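Local coordinates for protein fructose-bisphosphate aldolase class I (Thermoproteus tenax, PDB 1W8S) that belongs to the DeoC/LacD family of TIM-barrel aldolases and holds 1,6-di-O-phosphono-beta-D-fructofuranose in its pocket, at residues K7-F12 and G224-A229; E44-L49 and V58-G63; I113-G118 and A165-E170. The protein carries 2 engineered substitutions. One frame throughout, in Å; residues are numbered along the deposited sequence.

All three contacts are apolar and buried, with no hydrogen bond across any of them, but each joins different parts of the barrel. Contact 1 lies at the foot of the barrel, where the N-terminal helix 4-12 meets the chain entering strand 227-230, and no other subunit reaches it. Contact 2 lies in the outer shell, between helix 43-53 and strand 57-60 of the same barrel sheet, its centre about 18 Å from that of contact 1. Contact 3, on the opposite side of the chain's centre from contact 2, joins the end of strand 108-113 and the turn after it to helix 158-171. Contacts 2 and 3 both run on into subunit interfaces, where polar and charged groups take over.

Contact 1 of 3, residues K7-F12 and G224-A229; sequences KFLRIF and GALGIA
With its CG anti to the backbone N (chi1 -179°), L226 sends both methyls at helix 4-12, where F8 and L9 receive them. F8 leaves the helix with chi1 at -174°, which swings its ring out toward the strand side. L9 sets off to one side, and only the end of the chain reaches across. L9 CD2 then fits against the leucine fork, 3.7 Å from L226 CD2 and 3.8 Å from L226 CD1. The same L226 CD2 meets the F8 ring at its edge, in the ring plane, 4.0 Å from F8 CE2. One face of that ring is taken by F12 CB from the next helical turn, so F8 is packed from two directions.

L226 comes just before strand 227-230, and F8 also touches A175 where strand 175-179 begins. Helix 4-12 thus lies across the N-terminal end of the TIM barrel, away from the mouth where A229, farther along the strand, touches the bound FBP. Carbon meets carbon throughout: the helix is held to the barrel floor here by shape and exclusion of water, with no directional bond between the two segments.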
ATOM      1  N   LYS E   7      24.013 -25.839   0.815  1.00 17.19           N
ATOM      2  CA  LYS E   7      24.706 -25.051  -0.200  1.00 17.27           C
ATOM      3  C   LYS E   7      25.457 -23.877   0.429  1.00 16.53           C
ATOM      4  O   LYS E   7      26.602 -23.587   0.052  1.00 16.37           O
ATOM      5  CB  LYS E   7      23.708 -24.521  -1.228  1.00 18.44           C
ATOM      6  CG  LYS E   7      24.319 -23.759  -2.370  1.00 19.41           C
ATOM      7  CD  LYS E   7      23.314 -23.529  -3.487  1.00 21.75           C
ATOM      8  CE  LYS E   7      23.997 -23.240  -4.792  1.00 26.55           C
ATOM      9  NZ  LYS E   7      23.154 -22.375  -5.691  1.00 27.07           N
ATOM     10  N   PHE E   8      24.796 -23.202   1.376  1.00 15.44           N
ATOM     11  CA  PHE E   8      25.414 -22.136   2.142  1.00 14.76           C
ATOM     12  C   PHE E   8      26.709 -22.606   2.833  1.00 14.16           C
ATOM     13  O   PHE E   8      27.745 -21.970   2.708  1.00 13.91           O
ATOM     14  CB  PHE E   8      24.467 -21.575   3.177  1.00 14.50           C
ATOM     15  CG  PHE E   8      25.028 -20.389   3.889  1.00 14.74           C
ATOM     16  CD1 PHE E   8      24.978 -19.124   3.310  1.00 16.04           C
ATOM     17  CD2 PHE E   8      25.704 -20.561   5.097  1.00 16.60           C
ATOM     18  CE1 PHE E   8      25.564 -18.032   3.957  1.00 15.78           C
ATOM     19  CE2 PHE E   8      26.291 -19.477   5.740  1.00 15.88           C
ATOM     20  CZ  PHE E   8      26.221 -18.221   5.177  1.00 14.58           C
ATOM     21  N   LEU E   9      26.641 -23.723   3.539  1.00 14.15           N
ATOM     22  CA  LEU E   9      27.805 -24.260   4.249  1.00 14.50           C
ATOM     23  C   LEU E   9      28.922 -24.646   3.303  1.00 14.77           C
ATOM     24  O   LEU E   9      30.093 -24.470   3.623  1.00 14.49           O
ATOM     25  CB  LEU E   9      27.375 -25.453   5.090  1.00 14.70           C
ATOM     26  CG  LEU E   9      26.377 -25.080   6.207  1.00 16.21           C
ATOM     27  CD1 LEU E   9      25.795 -26.316   6.870  1.00 18.54           C
ATOM     28  CD2 LEU E   9      27.053 -24.222   7.244  1.00 17.23           C
ATOM     29  N   ARG E  10      28.580 -25.173   2.127  1.00 16.13           N
ATOM     30  CA  ARG E  10      29.597 -25.584   1.160  1.00 17.02           C
ATOM     31  C   ARG E  10      30.369 -24.381   0.658  1.00 16.32           C
ATOM     32  O   ARG E  10      31.584 -24.448   0.481  1.00 14.80           O
ATOM     33  CB  ARG E  10      28.986 -26.298  -0.048  1.00 18.51           C
ATOM     34  CG  ARG E  10      28.575 -27.732   0.209  1.00 22.29           C
ATOM     35  CD  ARG E  10      28.188 -28.497  -1.063  1.00 28.68           C
ATOM     36  NE  ARG E  10      26.733 -28.476  -1.281  1.00 32.21           N
ATOM     37  CZ  ARG E  10      26.115 -27.862  -2.280  1.00 34.31           C
ATOM     38  NH1 ARG E  10      24.790 -27.919  -2.362  1.00 34.07           N
ATOM     39  NH2 ARG E  10      26.805 -27.187  -3.204  1.00 38.06           N
ATOM     40  N   ILE E  11      29.657 -23.284   0.417  1.00 15.36           N
ATOM     41  CA  ILE E  11      30.257 -22.102  -0.197  1.00 15.19           C
ATOM     42  C   ILE E  11      30.953 -21.241   0.842  1.00 15.29           C
ATOM     43  O   ILE E  11      32.100 -20.795   0.635  1.00 15.82           O
ATOM     44  CB  ILE E  11      29.174 -21.274  -0.925  1.00 15.72           C
ATOM     45  CG1 ILE E  11      28.621 -22.080  -2.116  1.00 17.41           C
ATOM     46  CG2 ILE E  11      29.757 -19.903  -1.421  1.00 13.70           C
ATOM     47  CD1 ILE E  11      27.362 -21.448  -2.750  1.00 21.03           C
ATOM     48  N   PHE E  12      30.258 -21.014   1.951  1.00 14.44           N
ATOM     49  CA  PHE E  12      30.679 -20.059   2.977  1.00 14.52           C
ATOM     50  C   PHE E  12      31.296 -20.688   4.228  1.00 14.86           C
ATOM     51  O   PHE E  12      31.761 -19.970   5.109  1.00 14.12           O
ATOM     52  CB  PHE E  12      29.503 -19.164   3.364  1.00 15.07           C
ATOM     53  CG  PHE E  12      29.030 -18.269   2.243  1.00 12.82           C
ATOM     54  CD1 PHE E  12      29.707 -17.115   1.937  1.00 14.52           C
ATOM     55  CD2 PHE E  12      27.921 -18.613   1.475  1.00 13.57           C
ATOM     56  CE1 PHE E  12      29.259 -16.295   0.897  1.00 15.10           C
ATOM     57  CE2 PHE E  12      27.476 -17.801   0.439  1.00 14.12           C
ATOM     58  CZ  PHE E  12      28.147 -16.649   0.149  1.00 13.90           C
ATOM     59  N   GLY E 224      28.544 -22.756  19.964  1.00 15.39           N
ATOM     60  CA  GLY E 224      28.225 -23.664  18.869  1.00 16.29           C
ATOM     61  C   GLY E 224      27.783 -22.925  17.621  1.00 15.43           C
ATOM     62  O   GLY E 224      27.244 -23.513  16.681  1.00 17.33           O
ATOM     63  N   ALA E 225      28.003 -21.626  17.577  1.00 14.77           N
ATOM     64  CA  ALA E 225      27.708 -20.892  16.340  1.00 14.43           C
ATOM     65  C   ALA E 225      28.629 -21.293  15.176  1.00 14.18           C
ATOM     66  O   ALA E 225      29.758 -21.796  15.371  1.00 14.42           O
ATOM     67  CB  ALA E 225      27.791 -19.441  16.580  1.00 14.00           C
ATOM     68  N   LEU E 226      28.159 -21.002  13.964  1.00 13.38           N
ATOM     69  CA  LEU E 226      28.923 -21.272  12.765  1.00 13.44           C
ATOM     70  C   LEU E 226      30.125 -20.349  12.624  1.00 12.62           C
ATOM     71  O   LEU E 226      31.114 -20.714  12.014  1.00 11.03           O
ATOM     72  CB  LEU E 226      28.044 -21.146  11.516  1.00 12.87           C
ATOM     73  CG  LEU E 226      28.738 -21.441  10.195  1.00 13.74           C
ATOM     74  CD1 LEU E 226      29.159 -22.904  10.084  1.00 15.56           C
ATOM     75  CD2 LEU E 226      27.863 -21.059   9.057  1.00 13.60           C
ATOM     76  N   GLY E 227      30.025 -19.148  13.165  1.00 12.64           N
ATOM     77  CA  GLY E 227      31.079 -18.164  12.994  1.00 13.06           C
ATOM     78  C   GLY E 227      30.589 -16.728  13.109  1.00 13.76           C
ATOM     79  O   GLY E 227      29.674 -16.439  13.877  1.00 12.54           O
ATOM     80  N   ILE E 228      31.211 -15.829  12.347  1.00 13.17           N
ATOM     81  CA  ILE E 228      30.980 -14.419  12.550  1.00 13.67           C
ATOM     82  C   ILE E 228      30.777 -13.699  11.222  1.00 13.60           C
ATOM     83  O   ILE E 228      31.309 -14.123  10.204  1.00 13.21           O
ATOM     84  CB  ILE E 228      32.140 -13.798  13.357  1.00 14.45           C
ATOM     85  CG1 ILE E 228      33.435 -13.726  12.537  1.00 14.59           C
ATOM     86  CG2 ILE E 228      32.406 -14.626  14.621  1.00 14.95           C
ATOM     87  CD1 ILE E 228      34.607 -13.119  13.288  1.00 15.53           C
ATOM     88  N   ALA E 229      29.976 -12.634  11.267  1.00 12.66           N
ATOM     89  CA  ALA E 229      29.832 -11.709  10.169  1.00 12.71           C
ATOM     90  C   ALA E 229      30.311 -10.390  10.752  1.00 12.48           C
ATOM     91  O   ALA E 229      29.644  -9.821  11.596  1.00 11.94           O
ATOM     92  CB  ALA E 229      28.381 -11.630   9.702  1.00 14.43           C
TER

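Contact 2 of 3, residues E44-L49 and V58-G63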
ATOM      1  N   GLU E  44      37.489  -1.868  -3.148  1.00 13.77           N
ATOM      2  CA  GLU E  44      38.601  -2.685  -3.632  1.00 14.65           C
ATOM      3  C   GLU E  44      39.497  -3.146  -2.485  1.00 14.11           C
ATOM      4  O   GLU E  44      39.956  -4.276  -2.475  1.00 14.91           O
ATOM      5  CB  GLU E  44      39.439  -1.945  -4.688  1.00 15.78           C
ATOM      6  CG  GLU E  44      38.656  -1.532  -5.935  1.00 18.91           C
ATOM      7  CD  GLU E  44      39.521  -0.906  -7.044  1.00 23.88           C
ATOM      8  OE1 GLU E  44      38.974  -0.679  -8.139  1.00 30.23           O
ATOM      9  OE2 GLU E  44      40.721  -0.609  -6.831  1.00 27.67           O
ATOM     10  N   TYR E  45      39.741  -2.265  -1.520  1.00 13.21           N
ATOM     11  CA  TYR E  45      40.511  -2.599  -0.326  1.00 12.55           C
ATOM     12  C   TYR E  45      39.810  -3.691   0.478  1.00 12.31           C
ATOM     13  O   TYR E  45      40.438  -4.616   0.945  1.00 10.42           O
ATOM     14  CB  TYR E  45      40.692  -1.342   0.525  1.00 12.93           C
ATOM     15  CG  TYR E  45      41.181  -1.578   1.917  1.00 13.00           C
ATOM     16  CD1 TYR E  45      42.550  -1.737   2.187  1.00 14.17           C
ATOM     17  CD2 TYR E  45      40.296  -1.628   2.966  1.00 11.89           C
ATOM     18  CE1 TYR E  45      42.986  -1.939   3.485  1.00 14.23           C
ATOM     19  CE2 TYR E  45      40.716  -1.835   4.249  1.00 12.31           C
ATOM     20  CZ  TYR E  45      42.053  -2.000   4.513  1.00 15.60           C
ATOM     21  OH  TYR E  45      42.427  -2.186   5.825  1.00 17.26           O
ATOM     22  N   ILE E  46      38.496  -3.567   0.625  1.00 11.15           N
ATOM     23  CA  ILE E  46      37.694  -4.571   1.331  1.00 11.30           C
ATOM     24  C   ILE E  46      37.780  -5.978   0.690  1.00 11.88           C
ATOM     25  O   ILE E  46      37.883  -6.989   1.394  1.00 10.44           O
ATOM     26  CB  ILE E  46      36.236  -4.119   1.413  1.00 11.59           C
ATOM     27  CG1 ILE E  46      36.120  -2.811   2.212  1.00 12.15           C
ATOM     28  CG2 ILE E  46      35.353  -5.206   2.024  1.00 10.91           C
ATOM     29  CD1 ILE E  46      36.550  -2.912   3.659  1.00 13.91           C
ATOM     30  N   LEU E  47      37.737  -6.035  -0.633  1.00 12.69           N
ATOM     31  CA  LEU E  47      37.900  -7.313  -1.335  1.00 14.22           C
ATOM     32  C   LEU E  47      39.288  -7.918  -1.143  1.00 14.71           C
ATOM     33  O   LEU E  47      39.424  -9.125  -0.941  1.00 14.77           O
ATOM     34  CB  LEU E  47      37.617  -7.141  -2.834  1.00 14.46           C
ATOM     35  CG  LEU E  47      36.149  -6.991  -3.202  1.00 14.81           C
ATOM     36  CD1 LEU E  47      36.036  -6.470  -4.600  1.00 15.59           C
ATOM     37  CD2 LEU E  47      35.393  -8.318  -3.088  1.00 14.77           C
ATOM     38  N   ARG E  48      40.321  -7.086  -1.216  1.00 16.16           N
ATOM     39  CA  ARG E  48      41.695  -7.558  -1.057  1.00 16.41           C
ATOM     40  C   ARG E  48      41.895  -8.086   0.352  1.00 15.96           C
ATOM     41  O   ARG E  48      42.554  -9.101   0.562  1.00 15.75           O
ATOM     42  CB  ARG E  48      42.695  -6.427  -1.308  1.00 17.82           C
ATOM     43  CG  ARG E  48      42.958  -6.092  -2.778  1.00 20.67           C
ATOM     44  CD  ARG E  48      44.281  -5.331  -3.004  1.00 24.61           C
ATOM     45  NE  ARG E  48      44.388  -4.159  -2.121  1.00 28.41           N
ATOM     46  CZ  ARG E  48      43.855  -2.956  -2.364  1.00 30.04           C
ATOM     47  NH1 ARG E  48      43.165  -2.713  -3.479  1.00 32.65           N
ATOM     48  NH2 ARG E  48      44.007  -1.982  -1.474  1.00 31.59           N
ATOM     49  N   LEU E  49      41.330  -7.374   1.316  1.00 14.88           N
ATOM     50  CA  LEU E  49      41.351  -7.769   2.715  1.00 14.85           C
ATOM     51  C   LEU E  49      40.685  -9.135   2.950  1.00 14.26           C
ATOM     52  O   LEU E  49      41.264  -9.995   3.595  1.00 13.03           O
ATOM     53  CB  LEU E  49      40.658  -6.678   3.526  1.00 15.47           C
ATOM     54  CG  LEU E  49      40.733  -6.753   5.041  1.00 17.10           C
ATOM     55  CD1 LEU E  49      42.198  -6.774   5.539  1.00 19.17           C
ATOM     56  CD2 LEU E  49      39.971  -5.571   5.646  1.00 17.33           C
ATOM     57  N   VAL E  58      31.978 -11.829   1.420  1.00 13.49           N
ATOM     58  CA  VAL E  58      31.718 -10.427   1.697  1.00 13.94           C
ATOM     59  C   VAL E  58      30.207 -10.173   1.567  1.00 14.18           C
ATOM     60  O   VAL E  58      29.525 -10.878   0.816  1.00 13.25           O
ATOM     61  CB  VAL E  58      32.484  -9.519   0.709  1.00 13.27           C
ATOM     62  CG1 VAL E  58      33.956  -9.583   0.948  1.00 16.03           C
ATOM     63  CG2 VAL E  58      32.179  -9.915  -0.755  1.00 14.93           C
ATOM     64  N   VAL E  59      29.690  -9.191   2.304  1.00 13.96           N
ATOM     65  CA  VAL E  59      28.305  -8.755   2.189  1.00 14.36           C
ATOM     66  C   VAL E  59      28.330  -7.344   1.573  1.00 13.69           C
ATOM     67  O   VAL E  59      28.912  -6.434   2.168  1.00 13.17           O
ATOM     68  CB  VAL E  59      27.634  -8.685   3.565  1.00 14.94           C
ATOM     69  CG1 VAL E  59      26.191  -8.255   3.454  1.00 15.87           C
ATOM     70  CG2 VAL E  59      27.723 -10.024   4.279  1.00 16.33           C
ATOM     71  N   PHE E  60      27.744  -7.178   0.387  1.00 12.49           N
ATOM     72  CA  PHE E  60      27.669  -5.880  -0.300  1.00 12.40           C
ATOM     73  C   PHE E  60      26.190  -5.547  -0.602  1.00 12.49           C
ATOM     74  O   PHE E  60      25.401  -6.445  -0.866  1.00 12.21           O
ATOM     75  CB  PHE E  60      28.350  -5.917  -1.672  1.00 12.97           C
ATOM     76  CG  PHE E  60      29.876  -5.957  -1.671  1.00 12.35           C
ATOM     77  CD1 PHE E  60      30.644  -5.723  -0.531  1.00 11.80           C
ATOM     78  CD2 PHE E  60      30.538  -6.175  -2.878  1.00 12.87           C
ATOM     79  CE1 PHE E  60      32.012  -5.761  -0.595  1.00 13.76           C
ATOM     80  CE2 PHE E  60      31.907  -6.196  -2.957  1.00 11.02           C
ATOM     81  CZ  PHE E  60      32.654  -5.991  -1.811  1.00 13.96           C
ATOM     82  N   GLN E  61      25.866  -4.255  -0.611  1.00 11.99           N
ATOM     83  CA  GLN E  61      24.632  -3.755  -1.256  1.00 12.97           C
ATOM     84  C   GLN E  61      24.833  -3.793  -2.762  1.00 12.10           C
ATOM     85  O   GLN E  61      25.955  -3.872  -3.262  1.00 12.24           O
ATOM     86  CB  GLN E  61      24.318  -2.320  -0.832  1.00 13.26           C
ATOM     87  CG  GLN E  61      24.216  -2.066   0.647  1.00 15.24           C
ATOM     88  CD  GLN E  61      22.893  -2.459   1.230  1.00 20.52           C
ATOM     89  OE1 GLN E  61      21.881  -2.600   0.509  1.00 20.73           O
ATOM     90  NE2 GLN E  61      22.873  -2.609   2.547  1.00 19.11           N
ATOM     91  N   ARG E  62      23.733  -3.708  -3.495  1.00 12.27           N
ATOM     92  CA  ARG E  62      23.737  -3.860  -4.939  1.00 11.95           C
ATOM     93  C   ARG E  62      24.649  -2.910  -5.686  1.00 10.91           C
ATOM     94  O   ARG E  62      25.231  -3.299  -6.665  1.00 11.18           O
ATOM     95  CB  ARG E  62      22.329  -3.704  -5.504  1.00 13.43           C
ATOM     96  CG  ARG E  62      21.732  -2.277  -5.377  1.00 14.94           C
ATOM     97  CD  ARG E  62      20.455  -2.049  -6.209  1.00 15.93           C
ATOM     98  NE  ARG E  62      20.647  -2.477  -7.598  1.00 14.72           N
ATOM     99  CZ  ARG E  62      19.670  -2.962  -8.364  1.00 15.20           C
ATOM    100  NH1 ARG E  62      18.416  -3.009  -7.920  1.00 14.45           N
ATOM    101  NH2 ARG E  62      19.932  -3.365  -9.591  1.00 13.87           N
ATOM    102  N   GLY E  63      24.816  -1.696  -5.203  1.00 10.69           N
ATOM    103  CA  GLY E  63      25.594  -0.700  -5.941  1.00 10.96           C
ATOM    104  C   GLY E  63      27.089  -1.003  -5.874  1.00 10.90           C
ATOM    105  O   GLY E  63      27.814  -0.845  -6.844  1.00 12.20           O
TER
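V58 opens the walk: its side chain points at helix 43-53 and brings CG2 to 4.3 Å from L47 CD2. V59 faces the other way, into the barrel, toward I20 and I76. F60 starts off to one side, but its ring swings across to the helix. Its CG lies beside the backbone N (chi1 -73°), and the far end of the ring meets two neighbouring helix residues. L47 crosses it at about a right angle, with L47 CD2 3.8 Å and L47 CG 3.9 Å from F60 CZ. I46 comes in at the rim, near the ring plane, with I46 CG2 4.3 Å from F60 CE1, while the rest of the isoleucine leads off toward L21 and Y23. V58 CG2 also sits over one face of the F60 ring, off-centre, 4.1 Å above its plane, so L47 CD2 packs on two residues that already pack on each other. After F60 the chain leaves the contact: Q61 is the N-cap residue of helix 62-68, R62 forms a salt bridge with E100, and the G63 backbone bonds to the second subunit.

Helix 44-49 and strand 58-60 run nearly antiparallel, at 159° with axes 10.2 Å apart, as expected of a helix leading into the next barrel strand. The helix thus lies outside strand 57-60, reaches strand 18-22 through I46, and meets helix 240-253 through Y45 and L49.

Contact 3 of 3, residues I113-G118 and A165-E170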
ATOM      1  N   ILE E 113      15.557  -8.108   9.125  1.00 13.72           N
ATOM      2  CA  ILE E 113      14.246  -7.924   9.714  1.00 12.67           C
ATOM      3  C   ILE E 113      14.413  -7.313  11.098  1.00 11.97           C
ATOM      4  O   ILE E 113      15.433  -7.547  11.760  1.00 12.16           O
ATOM      5  CB  ILE E 113      13.441  -9.219   9.783  1.00 12.45           C
ATOM      6  CG1 ILE E 113      14.181 -10.303  10.611  1.00 11.20           C
ATOM      7  CG2 ILE E 113      13.113  -9.729   8.395  1.00 14.16           C
ATOM      8  CD1 ILE E 113      13.352 -11.521  10.913  1.00 14.51           C
ATOM      9  N   TYR E 114      13.421  -6.511  11.500  1.00 11.62           N
ATOM     10  CA  TYR E 114      13.369  -5.895  12.837  1.00 11.21           C
ATOM     11  C   TYR E 114      12.082  -6.326  13.561  1.00 11.72           C
ATOM     12  O   TYR E 114      11.104  -5.574  13.640  1.00 11.77           O
ATOM     13  CB  TYR E 114      13.422  -4.369  12.775  1.00 11.94           C
ATOM     14  CG  TYR E 114      14.599  -3.814  12.022  1.00 12.86           C
ATOM     15  CD1 TYR E 114      15.884  -4.036  12.439  1.00 12.34           C
ATOM     16  CD2 TYR E 114      14.413  -3.040  10.867  1.00 15.31           C
ATOM     17  CE1 TYR E 114      16.977  -3.511  11.721  1.00 13.18           C
ATOM     18  CE2 TYR E 114      15.507  -2.529  10.144  1.00 14.45           C
ATOM     19  CZ  TYR E 114      16.767  -2.767  10.580  1.00 14.83           C
ATOM     20  OH  TYR E 114      17.831  -2.239   9.889  1.00 16.58           O
ATOM     21  N   PRO E 115      12.076  -7.542  14.078  1.00 11.78           N
ATOM     22  CA  PRO E 115      10.959  -8.006  14.901  1.00 12.06           C
ATOM     23  C   PRO E 115      10.650  -7.033  16.008  1.00 11.98           C
ATOM     24  O   PRO E 115      11.564  -6.441  16.606  1.00 12.79           O
ATOM     25  CB  PRO E 115      11.449  -9.340  15.438  1.00 12.79           C
ATOM     26  CG  PRO E 115      12.430  -9.805  14.463  1.00 12.62           C
ATOM     27  CD  PRO E 115      13.090  -8.571  13.918  1.00 12.54           C
ATOM     28  N   GLY E 116       9.370  -6.834  16.251  1.00 12.36           N
ATOM     29  CA  GLY E 116       8.887  -5.862  17.223  1.00 12.04           C
ATOM     30  C   GLY E 116       8.542  -4.505  16.623  1.00 11.94           C
ATOM     31  O   GLY E 116       7.720  -3.777  17.171  1.00 11.67           O
ATOM     32  N   SER E 117       9.168  -4.146  15.504  1.00 12.82           N
ATOM     33  CA  SER E 117       8.931  -2.841  14.904  1.00 11.67           C
ATOM     34  C   SER E 117       7.447  -2.670  14.578  1.00 12.15           C
ATOM     35  O   SER E 117       6.761  -3.640  14.250  1.00 12.24           O
ATOM     36  CB  SER E 117       9.750  -2.657  13.634  1.00 11.96           C
ATOM     37  OG  SER E 117       9.413  -1.443  13.021  1.00 11.35           O
ATOM     38  N   GLY E 118       6.952  -1.440  14.673  1.00 12.43           N
ATOM     39  CA  GLY E 118       5.641  -1.076  14.140  1.00 12.78           C
ATOM     40  C   GLY E 118       5.486  -1.511  12.687  1.00 13.46           C
ATOM     41  O   GLY E 118       4.359  -1.728  12.200  1.00 15.53           O
ATOM     42  N   ALA E 165      16.717 -15.403  16.844  1.00 10.92           N
ATOM     43  CA  ALA E 165      17.180 -16.608  16.199  1.00 11.95           C
ATOM     44  C   ALA E 165      15.990 -17.486  15.810  1.00 11.69           C
ATOM     45  O   ALA E 165      15.936 -18.028  14.702  1.00 11.94           O
ATOM     46  CB  ALA E 165      18.110 -17.362  17.140  1.00 12.24           C
ATOM     47  N   ARG E 166      15.035 -17.629  16.710  1.00 11.87           N
ATOM     48  CA  ARG E 166      13.934 -18.553  16.451  1.00 11.98           C
ATOM     49  C   ARG E 166      13.108 -17.974  15.282  1.00 12.37           C
ATOM     50  O   ARG E 166      12.675 -18.726  14.409  1.00 11.91           O
ATOM     51  CB  ARG E 166      13.038 -18.780  17.665  1.00 12.12           C
ATOM     52  CG  ARG E 166      11.952 -19.841  17.419  1.00 11.50           C
ATOM     53  CD  ARG E 166      12.469 -21.138  16.817  1.00 13.55           C
ATOM     54  NE  ARG E 166      11.468 -22.195  16.859  1.00 13.99           N
ATOM     55  CZ  ARG E 166      11.672 -23.430  17.313  1.00 13.91           C
ATOM     56  NH1 ARG E 166      12.865 -23.834  17.764  1.00 14.97           N
ATOM     57  NH2 ARG E 166      10.676 -24.277  17.326  1.00 13.27           N
ATOM     58  N   ILE E 167      12.884 -16.663  15.277  1.00 11.80           N
ATOM     59  CA  ILE E 167      12.084 -16.030  14.197  1.00 13.36           C
ATOM     60  C   ILE E 167      12.716 -16.299  12.827  1.00 13.31           C
ATOM     61  O   ILE E 167      12.030 -16.598  11.857  1.00 14.56           O
ATOM     62  CB  ILE E 167      11.945 -14.530  14.416  1.00 13.07           C
ATOM     63  CG1 ILE E 167      11.068 -14.224  15.614  1.00 14.09           C
ATOM     64  CG2 ILE E 167      11.298 -13.870  13.185  1.00 14.18           C
ATOM     65  CD1 ILE E 167      11.278 -12.824  16.183  1.00 14.62           C
ATOM     66  N   ALA E 168      14.039 -16.233  12.753  1.00 14.42           N
ATOM     67  CA  ALA E 168      14.730 -16.451  11.497  1.00 13.90           C
ATOM     68  C   ALA E 168      14.514 -17.875  10.993  1.00 14.86           C
ATOM     69  O   ALA E 168      14.237 -18.091   9.826  1.00 14.36           O
ATOM     70  CB  ALA E 168      16.180 -16.126  11.639  1.00 13.70           C
ATOM     71  N   LEU E 169      14.594 -18.850  11.901  1.00 14.10           N
ATOM     72  CA  LEU E 169      14.281 -20.209  11.541  1.00 13.70           C
ATOM     73  C   LEU E 169      12.853 -20.359  11.054  1.00 12.91           C
ATOM     74  O   LEU E 169      12.621 -20.960  10.039  1.00 13.32           O
ATOM     75  CB  LEU E 169      14.525 -21.145  12.730  1.00 13.66           C
ATOM     76  CG  LEU E 169      13.967 -22.573  12.621  1.00 13.65           C
ATOM     77  CD1 LEU E 169      14.677 -23.366  11.562  1.00 13.93           C
ATOM     78  CD2 LEU E 169      14.071 -23.261  13.995  1.00 12.67           C
ATOM     79  N   GLU E 170      11.915 -19.802  11.795  1.00 13.65           N
ATOM     80  CA  GLU E 170      10.492 -19.934  11.506  1.00 14.17           C
ATOM     81  C   GLU E 170      10.099 -19.348  10.133  1.00 14.38           C
ATOM     82  O   GLU E 170       9.214 -19.876   9.448  1.00 13.37           O
ATOM     83  CB  GLU E 170       9.680 -19.268  12.618  1.00 13.01           C
ATOM     84  CG  GLU E 170       9.909 -19.883  13.996  1.00 16.04           C
ATOM     85  CD  GLU E 170       9.002 -21.032  14.352  1.00 16.14           C
ATOM     86  OE1 GLU E 170       8.062 -21.315  13.596  1.00 17.93           O
ATOM     87  OE2 GLU E 170       9.224 -21.638  15.440  1.00 14.16           O
TER
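P115 faces I167 of helix 158-171 from the second position of a type II beta turn, Y114 to S117, closed by S117 N to Y114 O at 3.0 Å; G116 follows with a positive phi (95°) that suits glycine. The proline ring lies alongside the isoleucine, the two side chains running past each other in opposite directions. I167 CD1 is the touching atom, 3.6 Å from P115 CB and 3.7 Å from P115 CG. Its other branch is used too: I167 CG2 meets I113 CD1 at 3.9 Å, the two isoleucines crossing at a slant. I113 reaches it by an uncommon route, with CG1 tucked between the backbone N and the carbonyl carbon (chi1 59°) and the chain then extended, so that CD1 points at the helix. I167 straddles the end of strand 108-113 and its turn, a methyl for each.

Within the helix, R166 and E170, one turn apart, form a salt bridge, with R166 NE 2.7 Å from E170 OE2 and an N-H...O angle of 162°. The carboxylate oxygen lies at the edge of the guanidinium group, close to its plane, and is met on its anti side, somewhat out of the carboxylate plane. R166 NH1 bonds to V193 O and to A41 O of the third subunit, whose Q61 packs on E170. I113 and P115 both rest on S145 of strand 141-145.

The contact joins the C-terminal end of barrel strand 108-113 to an outer helix of the TIM barrel that leads into strand 175-179. Within the chain I167 packs here by hydrocarbon contact only; R166 and E170 are paired beside the third subunit, whose T83 also packs on I167, and each charge would probably stabilise the other's ionised form.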